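Local coordinates for protein luciferase-like monooxygenase (Streptomyces bottropensis, PDB 4US5) that probably acts as a monooxygenase of the bacterial luciferase-like family, inserting oxygen into a substrate with the help of a reduced flavin, at residues Ala13-Val16 with Thr20-His23; Glu231-Ala236 with Pro291-Asp296; Ala241-Phe246 with Val313-Asp318; Leu245-Met250 with Pro284-Gly289. All coordinates share one frame; numbering follows the deposited sequence.

Interaction 1 (Ala13-Val16 with Thr20-His23); sequences APVV and TPAH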
loop_
_atom_site.group_PDB
_atom_site.type_symbol
_atom_site.label_atom_id
_atom_site.label_comp_id
_atom_site.label_asym_id
_atom_site.label_seq_id
_atom_site.Cartn_x
_atom_site.Cartn_y
_atom_site.Cartn_z
ATOM N N ALA B 13 11.371 -8.435 7.758
ATOM C CA ALA B 13 12.337 -7.459 7.220
ATOM C C ALA B 13 13.244 -6.870 8.301
ATOM O O ALA B 13 13.244 -5.666 8.551
ATOM C CB ALA B 13 11.636 -6.378 6.440
ATOM N N PRO B 14 14.041 -7.730 8.926
ATOM C CA PRO B 14 14.914 -7.211 9.964
ATOM C C PRO B 14 15.944 -6.239 9.399
ATOM O O PRO B 14 16.345 -6.346 8.247
ATOM C CB PRO B 14 15.564 -8.472 10.548
ATOM C CG PRO B 14 15.256 -9.564 9.618
ATOM C CD PRO B 14 14.211 -9.166 8.684
ATOM N N VAL B 15 16.334 -5.278 10.220
ATOM C CA VAL B 15 17.394 -4.337 9.859
ATOM C C VAL B 15 18.648 -4.791 10.581
ATOM O O VAL B 15 18.635 -5.033 11.811
ATOM C CB VAL B 15 17.034 -2.916 10.275
ATOM C CG1 VAL B 15 18.092 -1.932 9.757
ATOM C CG2 VAL B 15 15.641 -2.541 9.723
ATOM N N VAL B 16 19.725 -4.940 9.828
ATOM C CA VAL B 16 20.904 -5.638 10.339
ATOM C C VAL B 16 22.099 -4.644 10.442
ATOM O O VAL B 16 22.179 -3.661 9.722
ATOM C CB VAL B 16 21.287 -6.825 9.471
ATOM C CG1 VAL B 16 20.051 -7.721 9.236
ATOM C CG2 VAL B 16 21.868 -6.399 8.137
ATOM N N THR B 20 20.799 -0.558 6.340
ATOM C CA THR B 20 19.710 0.362 6.587
ATOM C C THR B 20 18.379 -0.311 6.290
ATOM O O THR B 20 18.323 -1.366 5.639
ATOM C CB THR B 20 19.818 1.585 5.652
ATOM O OG1 THR B 20 19.538 1.186 4.324
ATOM C CG2 THR B 20 21.228 2.212 5.729
ATOM N N PRO B 21 17.286 0.308 6.737
ATOM C CA PRO B 21 15.952 -0.235 6.376
ATOM C C PRO B 21 15.712 -0.401 4.860
ATOM O O PRO B 21 15.041 -1.347 4.442
ATOM C CB PRO B 21 15.000 0.800 6.952
ATOM C CG PRO B 21 15.737 1.345 8.120
ATOM C CD PRO B 21 17.172 1.406 7.699
ATOM N N ALA B 22 16.302 0.474 4.033
ATOM C CA ALA B 22 16.167 0.329 2.593
ATOM C C ALA B 22 16.819 -0.969 2.071
ATOM O O ALA B 22 16.315 -1.604 1.155
ATOM C CB ALA B 22 16.768 1.521 1.888
ATOM N N HIS B 23 17.920 -1.370 2.679
ATOM C CA HIS B 23 18.545 -2.659 2.324
ATOM C C HIS B 23 17.625 -3.808 2.671
ATOM O O HIS B 23 17.511 -4.761 1.899
ATOM C CB HIS B 23 19.851 -2.859 3.051
ATOM C CG HIS B 23 20.963 -1.975 2.568
ATOM N ND1 HIS B 23 21.335 -0.826 3.218
ATOM C CD2 HIS B 23 21.779 -2.081 1.494
ATOM C CE1 HIS B 23 22.328 -0.254 2.563
ATOM N NE2 HIS B 23 22.613 -0.998 1.516
HETATM O O HOH W 1 19.292 -4.450 6.858
#
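Val15, in the loop after strand 6-11 of the TIM barrel, packs against the Thr20-Pro21 peptide at the start of helix 21-38. The apolar part is small. Val15 CG1 lies 3.8 Å from both Thr20 C and Pro21 N, and 4.0 Å from Pro21 CD. This methyl is anti to the backbone N of Val15 (chi1 -174°), which turns it to the first turn of the helix. The other methyl, CG2, comes near Pro21 CA.

A water adds a polar link. It accepts from Val16 N at 3.0 Å and gives a weak, long bond to Thr20 O.

The helix start itself is held by a capping box. Thr20 is the N-cap, and its OG1 accepts a weak bond from Ala22 N. Its backbone N donates to the ring of His23. The loop side is tied by Pro14 O, which is hydrogen-bonded to Ser24 OG on the same helix. Met162 of the second subunit packs on Thr20 and Ala22, so this helix start also lies at the dimer interface. His23 ND1 is shared by two groups of Thr20: OG1 lies 2.9 Å from it, and the backbone N 3.2 Å, tilted 23° from the ring plane.

Interaction 2 (Glu231-Ala236 with Pro291-Asp296); sequences ETDAEA and PDRVRD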
loop_
_atom_site.group_PDB
_atom_site.type_symbol
_atom_site.label_atom_id
_atom_site.label_comp_id
_atom_site.label_asym_id
_atom_site.label_seq_id
_atom_site.Cartn_x
_atom_site.Cartn_y
_atom_site.Cartn_z
ATOM N N GLU B 231 24.887 -25.616 5.800
ATOM C CA GLU B 231 25.286 -26.917 5.261
ATOM C C GLU B 231 25.652 -27.896 6.374
ATOM O O GLU B 231 25.430 -29.067 6.229
ATOM C CB GLU B 231 26.414 -26.754 4.259
ATOM C CG GLU B 231 26.690 -28.018 3.451
ATOM C CD GLU B 231 25.596 -28.331 2.409
ATOM O OE1 GLU B 231 25.569 -27.617 1.369
ATOM O OE2 GLU B 231 24.777 -29.289 2.612
ATOM N N THR B 232 26.214 -27.389 7.462
ATOM C CA THR B 232 26.658 -28.245 8.599
ATOM C C THR B 232 26.117 -27.649 9.881
ATOM O O THR B 232 25.806 -26.455 9.920
ATOM C CB THR B 232 28.207 -28.272 8.713
ATOM O OG1 THR B 232 28.688 -26.951 8.951
ATOM C CG2 THR B 232 28.860 -28.839 7.453
ATOM N N ASP B 233 26.006 -28.467 10.928
ATOM C CA ASP B 233 25.566 -28.007 12.226
ATOM C C ASP B 233 26.445 -26.875 12.749
ATOM O O ASP B 233 25.943 -25.932 13.338
ATOM C CB ASP B 233 25.518 -29.170 13.262
ATOM C CG ASP B 233 24.333 -30.191 13.019
ATOM O OD1 ASP B 233 23.181 -29.787 12.677
ATOM O OD2 ASP B 233 24.563 -31.424 13.221
ATOM N N ALA B 234 27.762 -26.963 12.520
ATOM C CA ALA B 234 28.677 -25.942 13.013
ATOM C C ALA B 234 28.406 -24.595 12.316
ATOM O O ALA B 234 28.455 -23.552 12.948
ATOM C CB ALA B 234 30.130 -26.341 12.782
ATOM N N GLU B 235 28.229 -24.621 11.008
ATOM C CA GLU B 235 27.966 -23.377 10.281
ATOM C C GLU B 235 26.577 -22.819 10.718
ATOM O O GLU B 235 26.415 -21.622 10.897
ATOM C CB GLU B 235 28.029 -23.580 8.779
ATOM C CG GLU B 235 27.851 -22.278 7.977
ATOM C CD GLU B 235 28.849 -21.151 8.333
ATOM O OE1 GLU B 235 29.977 -21.405 8.819
ATOM O OE2 GLU B 235 28.515 -19.988 8.050
ATOM N N ALA B 236 25.610 -23.701 10.895
ATOM C CA ALA B 236 24.275 -23.256 11.373
ATOM C C ALA B 236 24.409 -22.567 12.711
ATOM O O ALA B 236 23.750 -21.538 12.953
ATOM C CB ALA B 236 23.315 -24.421 11.483
ATOM N N PRO B 291 20.747 -29.350 7.045
ATOM C CA PRO B 291 19.500 -29.630 6.383
ATOM C C PRO B 291 18.779 -30.861 6.925
ATOM O O PRO B 291 17.567 -30.804 7.179
ATOM C CB PRO B 291 19.916 -29.849 4.914
ATOM C CG PRO B 291 21.167 -29.082 4.771
ATOM C CD PRO B 291 21.864 -29.249 6.084
ATOM N N ASP B 292 19.499 -31.965 7.098
ATOM C CA ASP B 292 18.871 -33.186 7.634
ATOM C C ASP B 292 18.314 -32.960 9.021
ATOM O O ASP B 292 17.219 -33.396 9.322
ATOM C CB ASP B 292 19.868 -34.354 7.673
ATOM C CG ASP B 292 20.094 -34.976 6.315
ATOM O OD1 ASP B 292 19.418 -34.571 5.323
ATOM O OD2 ASP B 292 21.007 -35.827 6.225
ATOM N N ARG B 293 19.056 -32.286 9.873
ATOM C CA ARG B 293 18.614 -32.095 11.263
ATOM C C ARG B 293 17.350 -31.229 11.308
ATOM O O ARG B 293 16.384 -31.575 11.984
ATOM C CB ARG B 293 19.699 -31.458 12.137
ATOM C CG ARG B 293 19.244 -31.248 13.580
ATOM C CD ARG B 293 20.188 -30.416 14.439
ATOM N NE ARG B 293 21.484 -31.046 14.539
ATOM C CZ ARG B 293 21.756 -32.100 15.310
ATOM N NH1 ARG B 293 20.808 -32.660 16.071
ATOM N NH2 ARG B 293 22.991 -32.606 15.316
ATOM N N VAL B 294 17.370 -30.108 10.590
ATOM C CA VAL B 294 16.201 -29.221 10.605
ATOM C C VAL B 294 15.014 -29.907 9.933
ATOM O O VAL B 294 13.919 -29.815 10.427
ATOM C CB VAL B 294 16.463 -27.773 10.089
ATOM C CG1 VAL B 294 17.727 -27.205 10.727
ATOM C CG2 VAL B 294 16.587 -27.751 8.599
ATOM N N ARG B 295 15.250 -30.664 8.859
ATOM C CA ARG B 295 14.162 -31.367 8.162
ATOM C C ARG B 295 13.471 -32.332 9.126
ATOM O O ARG B 295 12.239 -32.339 9.267
ATOM C CB ARG B 295 14.710 -32.129 6.946
ATOM C CG ARG B 295 13.668 -32.969 6.220
ATOM C CD ARG B 295 14.328 -34.076 5.384
ATOM N NE ARG B 295 15.031 -35.023 6.240
ATOM C CZ ARG B 295 16.008 -35.840 5.862
ATOM N NH1 ARG B 295 16.453 -35.851 4.611
ATOM N NH2 ARG B 295 16.558 -36.660 6.751
ATOM N N ASP B 296 14.283 -33.101 9.842
ATOM C CA ASP B 296 13.720 -34.117 10.757
ATOM C C ASP B 296 12.949 -33.460 11.894
ATOM O O ASP B 296 11.840 -33.892 12.240
ATOM C CB ASP B 296 14.838 -35.008 11.306
ATOM C CG ASP B 296 15.440 -35.925 10.253
ATOM O OD1 ASP B 296 14.878 -36.052 9.136
ATOM O OD2 ASP B 296 16.496 -36.511 10.531
#
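Asp233 and Arg293 form a bidentate, side-on salt bridge between the first turns of two helices, 233-251 and 291-305, of the TIM-barrel fold. The two side chains cross at about a right angle. Arg293 offers the side of its guanidinium that carries the atoms NE and NH2. NE donates to Asp233 OD1 at 2.8 Å, and NH2 donates to Asp233 OD2 at 2.9 Å. Both bonds are fairly straight, with angles at the hydrogen of 163° and 160°. The oxygens lie close to the guanidinium plane. The carboxylate is turned, however: the two planes are 44° apart, and both nitrogens meet the oxygens from above the carboxylate plane.

The bend at chi3 of Arg293 brings the guanidinium round to the acid. Asp233 OD1 has a second donor, Ser290 N, just before helix 291-305. Ser290 OG in turn accepts from Arg293 N. The carboxylate is therefore held both by the charged side chain and by the backbone leading into the helix. Its place in the first turn of a helix would also tend to stabilise its negative charge.

A looser contact lies beside the bridge. The ring of Pro291 packs against the backbone of Glu231, and it also touches Cys229 on strand 221-229. Thr232 caps helix 233-251, its OG1 accepting from Glu235 N at 3.1 Å. At the Pro291 contact the nearest approach is Glu231 O to Pro291 CD, 3.6 Å.

Interaction 3 (Ala241-Phe246 with Val313-Asp318); sequences ATHRLF and VSMIHD. With NA (sodium ion), chain M.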
loop_
_atom_site.group_PDB
_atom_site.type_symbol
_atom_site.label_atom_id
_atom_site.label_comp_id
_atom_site.label_asym_id
_atom_site.label_seq_id
_atom_site.Cartn_x
_atom_site.Cartn_y
_atom_site.Cartn_z
ATOM N N ALA B 241 24.143 -17.500 16.051
ATOM C CA ALA B 241 24.696 -16.690 17.124
ATOM C C ALA B 241 24.147 -15.256 17.131
ATOM O O ALA B 241 23.940 -14.664 18.184
ATOM C CB ALA B 241 26.211 -16.679 17.031
ATOM N N THR B 242 23.921 -14.699 15.943
ATOM C CA THR B 242 23.223 -13.423 15.798
ATOM C C THR B 242 21.947 -13.363 16.613
ATOM O O THR B 242 21.706 -12.408 17.380
ATOM C CB THR B 242 22.884 -13.195 14.305
ATOM O OG1 THR B 242 24.092 -12.963 13.595
ATOM C CG2 THR B 242 21.902 -12.041 14.080
ATOM N N HIS B 243 21.124 -14.392 16.476
ATOM C CA HIS B 243 19.857 -14.411 17.161
ATOM C C HIS B 243 20.033 -14.555 18.678
ATOM O O HIS B 243 19.302 -13.957 19.464
ATOM C CB HIS B 243 19.017 -15.546 16.621
ATOM C CG HIS B 243 17.560 -15.289 16.711
ATOM N ND1 HIS B 243 16.640 -16.079 16.081
ATOM C CD2 HIS B 243 16.861 -14.306 17.320
ATOM C CE1 HIS B 243 15.429 -15.609 16.316
ATOM N NE2 HIS B 243 15.542 -14.507 17.027
ATOM N N ARG B 244 20.951 -15.431 19.058
ATOM C CA ARG B 244 21.250 -15.655 20.444
ATOM C C ARG B 244 21.655 -14.330 21.116
ATOM O O ARG B 244 21.171 -14.012 22.215
ATOM C CB ARG B 244 22.352 -16.687 20.573
ATOM C CG ARG B 244 21.954 -18.083 20.167
ATOM C CD ARG B 244 23.130 -19.034 20.218
ATOM N NE ARG B 244 23.581 -19.214 21.593
ATOM C CZ ARG B 244 24.838 -19.418 21.959
ATOM N NH1 ARG B 244 25.806 -19.496 21.064
ATOM N NH2 ARG B 244 25.130 -19.524 23.268
ATOM N N LEU B 245 22.558 -13.602 20.471
ATOM C CA LEU B 245 23.072 -12.322 21.037
ATOM C C LEU B 245 21.991 -11.265 21.031
ATOM O O LEU B 245 21.890 -10.484 21.965
ATOM C CB LEU B 245 24.287 -11.831 20.259
ATOM C CG LEU B 245 24.896 -10.486 20.711
ATOM C CD1 LEU B 245 25.272 -10.545 22.180
ATOM C CD2 LEU B 245 26.101 -10.127 19.855
ATOM N N PHE B 246 21.127 -11.283 20.004
ATOM C CA PHE B 246 20.008 -10.341 19.976
ATOM C C PHE B 246 19.153 -10.557 21.204
ATOM O O PHE B 246 18.751 -9.599 21.868
ATOM C CB PHE B 246 19.176 -10.491 18.677
ATOM C CG PHE B 246 18.052 -9.489 18.537
ATOM C CD1 PHE B 246 18.295 -8.191 18.148
ATOM C CD2 PHE B 246 16.744 -9.875 18.804
ATOM C CE1 PHE B 246 17.266 -7.266 18.028
ATOM C CE2 PHE B 246 15.697 -8.970 18.686
ATOM C CZ PHE B 246 15.952 -7.666 18.282
ATOM N N VAL B 313 10.433 -18.169 9.149
ATOM C CA VAL B 313 10.896 -16.865 9.580
ATOM C C VAL B 313 12.404 -17.015 9.802
ATOM O O VAL B 313 12.901 -18.101 10.176
ATOM C CB VAL B 313 10.220 -16.471 10.921
ATOM C CG1 VAL B 313 10.687 -15.134 11.424
ATOM C CG2 VAL B 313 8.707 -16.476 10.788
ATOM N N SER B 314 13.139 -15.926 9.596
ATOM C CA SER B 314 14.560 -15.917 9.863
ATOM C C SER B 314 15.024 -14.603 10.517
ATOM O O SER B 314 14.438 -13.532 10.298
ATOM C CB SER B 314 15.334 -16.219 8.586
ATOM O OG SER B 314 14.988 -15.300 7.544
HETATM N N MSE B 315 16.069 -14.711 11.334
HETATM C CA MSE B 315 16.708 -13.561 11.972
HETATM C C MSE B 315 18.187 -13.720 11.717
HETATM O O MSE B 315 18.949 -14.011 12.621
HETATM C CB MSE B 315 16.404 -13.559 13.456
HETATM C CG MSE B 315 15.043 -12.944 13.775
HETATM SE SE MSE B 315 13.626 -14.258 13.540
HETATM C CE MSE B 315 12.161 -13.343 14.472
ATOM N N ILE B 316 18.591 -13.529 10.459
ATOM C CA ILE B 316 19.931 -13.814 9.996
ATOM C C ILE B 316 20.563 -12.494 9.538
ATOM O O ILE B 316 19.941 -11.710 8.811
ATOM C CB ILE B 316 19.907 -14.855 8.857
ATOM C CG1 ILE B 316 19.483 -16.231 9.414
ATOM C CG2 ILE B 316 21.244 -14.959 8.180
ATOM C CD1 ILE B 316 19.242 -17.314 8.370
ATOM N N HIS B 317 21.790 -12.251 9.973
ATOM C CA HIS B 317 22.433 -10.960 9.739
ATOM C C HIS B 317 22.756 -10.756 8.252
ATOM O O HIS B 317 22.528 -9.680 7.696
ATOM C CB HIS B 317 23.714 -10.844 10.554
ATOM C CG HIS B 317 24.501 -9.610 10.255
ATOM N ND1 HIS B 317 25.534 -9.596 9.352
ATOM C CD2 HIS B 317 24.370 -8.333 10.702
ATOM C CE1 HIS B 317 26.013 -8.367 9.248
ATOM N NE2 HIS B 317 25.335 -7.583 10.071
ATOM N N ASP B 318 23.341 -11.773 7.624
ATOM C CA ASP B 318 23.911 -11.651 6.294
ATOM C C ASP B 318 23.020 -12.255 5.259
ATOM O O ASP B 318 22.735 -13.422 5.304
ATOM C CB ASP B 318 25.316 -12.316 6.286
ATOM C CG ASP B 318 26.156 -11.961 5.039
ATOM O OD1 ASP B 318 25.674 -11.967 3.882
ATOM O OD2 ASP B 318 27.332 -11.610 5.258
HETATM NA NA NA M . 16.630 -12.797 8.496
HETATM O O HOH W 2 23.466 -14.422 11.354
HETATM O O HOH W 3 20.514 -16.128 13.553
HETATM O O HOH W 4 17.813 -10.732 7.302
#
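Thr242 OG1 faces His317 and is held by two polar partners, a water and Pro259 O. The water donates to it at 2.7 Å and accepts from His317 N at 3.1 Å, which joins the helix to the loop. His317 CB packs beside the same oxygen, while Thr242 CG2 touches the carbonyl of Met315. A second water donates to Met315 O at 2.8 Å and reaches His243 N weakly.

The main apolar contact is Met315, present as selenomethionine, on the ring of His243. Its CB sits over the centre of the face, 3.6 Å from the His243 ring centroid and 9° off the normal, a CH-pi contact. The chain then bends at chi2, and the selenium meets the ring obliquely. This describes one of two modelled conformers of Met315, so the place of the selenium is less certain.

On the far side of the loop, Ser314 O binds a sodium ion at 2.9 Å. Ser314 and Ile316 make up this site. A water bound to the ion donates to Ile316 O.

The contact joins the outer helix 233-251 to the loop after strand 309-313 of the barrel. Val226 of strand 221-229 touches both His243 and Met315. Helix 261-268 packs on Ala241, Arg244 and Leu245, and helix 319-332 receives Ile316.

Interaction 4 (Leu245-Met250 with Pro284-Gly289); sequences LFHRRM and PRYVVG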
loop_
_atom_site.group_PDB
_atom_site.type_symbol
_atom_site.label_atom_id
_atom_site.label_comp_id
_atom_site.label_asym_id
_atom_site.label_seq_id
_atom_site.Cartn_x
_atom_site.Cartn_y
_atom_site.Cartn_z
ATOM N N LEU B 245 22.558 -13.602 20.471
ATOM C CA LEU B 245 23.072 -12.322 21.037
ATOM C C LEU B 245 21.991 -11.265 21.031
ATOM O O LEU B 245 21.890 -10.484 21.965
ATOM C CB LEU B 245 24.287 -11.831 20.259
ATOM C CG LEU B 245 24.896 -10.486 20.711
ATOM C CD1 LEU B 245 25.272 -10.545 22.180
ATOM C CD2 LEU B 245 26.101 -10.127 19.855
ATOM N N PHE B 246 21.127 -11.283 20.004
ATOM C CA PHE B 246 20.008 -10.341 19.976
ATOM C C PHE B 246 19.153 -10.557 21.204
ATOM O O PHE B 246 18.751 -9.599 21.868
ATOM C CB PHE B 246 19.176 -10.491 18.677
ATOM C CG PHE B 246 18.052 -9.489 18.537
ATOM C CD1 PHE B 246 18.295 -8.191 18.148
ATOM C CD2 PHE B 246 16.744 -9.875 18.804
ATOM C CE1 PHE B 246 17.266 -7.266 18.028
ATOM C CE2 PHE B 246 15.697 -8.970 18.686
ATOM C CZ PHE B 246 15.952 -7.666 18.282
ATOM N N HIS B 247 18.937 -11.810 21.584
ATOM C CA HIS B 247 18.156 -12.063 22.793
ATOM C C HIS B 247 18.858 -11.646 24.086
ATOM O O HIS B 247 18.216 -11.159 24.990
ATOM C CB HIS B 247 17.745 -13.527 22.911
ATOM C CG HIS B 247 16.413 -13.807 22.323
ATOM N ND1 HIS B 247 16.232 -13.964 20.968
ATOM C CD2 HIS B 247 15.185 -13.894 22.885
ATOM C CE1 HIS B 247 14.950 -14.143 20.719
ATOM N NE2 HIS B 247 14.302 -14.151 21.870
ATOM N N ARG B 248 20.154 -11.916 24.181
ATOM C CA ARG B 248 20.933 -11.489 25.365
ATOM C C ARG B 248 20.776 -9.992 25.520
ATOM O O ARG B 248 20.494 -9.487 26.616
ATOM C CB ARG B 248 22.420 -11.847 25.215
ATOM C CG ARG B 248 23.307 -11.160 26.250
ATOM C CD ARG B 248 24.777 -11.496 26.075
ATOM N NE ARG B 248 25.108 -12.837 26.562
ATOM C CZ ARG B 248 26.330 -13.355 26.538
ATOM N NH1 ARG B 248 27.353 -12.657 26.072
ATOM N NH2 ARG B 248 26.539 -14.564 27.011
ATOM N N ARG B 249 20.953 -9.286 24.407
ATOM C CA ARG B 249 20.955 -7.842 24.429
ATOM C C ARG B 249 19.592 -7.291 24.783
ATOM O O ARG B 249 19.476 -6.412 25.606
ATOM C CB ARG B 249 21.397 -7.295 23.067
ATOM C CG ARG B 249 22.877 -7.409 22.807
ATOM C CD ARG B 249 23.163 -6.839 21.432
ATOM N NE ARG B 249 24.563 -6.786 21.099
ATOM C CZ ARG B 249 25.020 -6.302 19.949
ATOM N NH1 ARG B 249 24.159 -5.920 18.986
ATOM N NH2 ARG B 249 26.307 -6.262 19.721
HETATM N N MSE B 250 18.550 -7.855 24.188
HETATM C CA MSE B 250 17.195 -7.389 24.487
HETATM C C MSE B 250 16.852 -7.636 25.945
HETATM O O MSE B 250 16.168 -6.819 26.564
HETATM C CB MSE B 250 16.161 -8.056 23.586
HETATM C CG MSE B 250 16.321 -7.674 22.105
HETATM SE SE MSE B 250 15.819 -5.802 21.736
HETATM C CE MSE B 250 13.838 -5.955 21.801
ATOM N N PRO B 284 12.312 -26.970 20.164
ATOM C CA PRO B 284 13.117 -25.752 20.342
ATOM C C PRO B 284 12.353 -24.521 19.837
ATOM O O PRO B 284 11.681 -24.601 18.808
ATOM C CB PRO B 284 14.372 -26.023 19.496
ATOM C CG PRO B 284 14.049 -27.178 18.620
ATOM C CD PRO B 284 12.914 -27.927 19.231
ATOM N N ARG B 285 12.511 -23.393 20.504
ATOM C CA ARG B 285 11.851 -22.178 20.062
ATOM C C ARG B 285 12.268 -21.820 18.618
ATOM O O ARG B 285 11.428 -21.472 17.768
ATOM C CB ARG B 285 12.183 -21.009 20.970
ATOM C CG ARG B 285 11.435 -19.734 20.569
ATOM C CD ARG B 285 11.965 -18.516 21.253
ATOM N NE ARG B 285 11.594 -18.498 22.672
ATOM C CZ ARG B 285 10.430 -18.069 23.134
ATOM N NH1 ARG B 285 9.494 -17.650 22.321
ATOM N NH2 ARG B 285 10.195 -18.099 24.427
ATOM N N TYR B 286 13.568 -21.881 18.383
ATOM C CA TYR B 286 14.157 -21.618 17.086
ATOM C C TYR B 286 14.862 -22.892 16.627
ATOM O O TYR B 286 15.616 -23.518 17.389
ATOM C CB TYR B 286 15.182 -20.485 17.190
ATOM C CG TYR B 286 14.643 -19.197 17.764
ATOM C CD1 TYR B 286 13.349 -18.773 17.520
ATOM C CD2 TYR B 286 15.458 -18.375 18.538
ATOM C CE1 TYR B 286 12.888 -17.573 18.019
ATOM C CE2 TYR B 286 14.996 -17.166 19.043
ATOM C CZ TYR B 286 13.721 -16.782 18.799
ATOM O OH TYR B 286 13.243 -15.605 19.281
ATOM N N VAL B 287 14.604 -23.285 15.387
ATOM C CA VAL B 287 15.106 -24.541 14.851
ATOM C C VAL B 287 16.367 -24.300 14.076
ATOM O O VAL B 287 16.360 -23.565 13.073
ATOM C CB VAL B 287 14.041 -25.202 13.984
ATOM C CG1 VAL B 287 14.570 -26.470 13.319
ATOM C CG2 VAL B 287 12.824 -25.512 14.833
ATOM N N VAL B 288 17.451 -24.968 14.492
ATOM C CA VAL B 288 18.790 -24.681 13.976
ATOM C C VAL B 288 19.491 -25.973 13.596
ATOM O O VAL B 288 19.397 -26.973 14.340
ATOM C CB VAL B 288 19.661 -23.985 15.032
ATOM C CG1 VAL B 288 21.048 -23.655 14.474
ATOM C CG2 VAL B 288 18.974 -22.738 15.553
ATOM N N GLY B 289 20.220 -25.956 12.488
ATOM C CA GLY B 289 21.102 -27.069 12.145
ATOM C C GLY B 289 21.348 -27.293 10.682
ATOM O O GLY B 289 20.993 -26.462 9.820
#
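In this TIM barrel, helix 233-251 lies in the connection between the neighbouring parallel strands 221-229 and 286-289, a beta-alpha-beta crossover that also holds helix 261-268. Two aromatic side chains, His247 and Tyr286, reach toward each other from helix and strand. The backbones stay well apart, with the nearest CA atoms, those of His247 and Tyr286, 11.8 Å from each other. The rings meet obliquely, their planes 60° apart and their centroids 5.4 Å apart. The model brings the hydroxyl of Tyr286 too close to the imidazole, so the finer detail there is doubtful.

With CG of Tyr286 anti to the carbonyl carbon (chi1 -56°), the ring extends to the helix. Other groups hold it. His243, one turn earlier on the helix, stacks on Tyr286 and also meets the ring of His247. Tyr240 and Leu276 touch Tyr286 as well.

Arg285 flanks the same ring. Its guanidinium is held by a salt bridge to Glu279 and by the carbonyls of Phe193 and Ile194. CD of Arg285 lies over one face of the phenol, 3.4 Å above the ring plane of Tyr286, toward the rim.

Helix 233-251 is common to interactions 2, 3 and 4. Its first turn serves interaction 2, and its later turns serve interactions 3 and 4, which share Leu245 and Phe246. The centres of these last two are about 7 Å apart, and His243 touches Tyr286 between them. Both segments of interaction 4 lie between those of interaction 2 in the chain, and the two contacts touch at Gly289, where strand 286-289 leads into helix 291-305. Interaction 1 comes first in the chain, with its centre about 13 Å from that of interaction 3. Interactions 1 and 2 are about 26 Å apart between centres. Early and late parts of the barrel meet where interaction 1 touches interaction 3, at Val16 and His317.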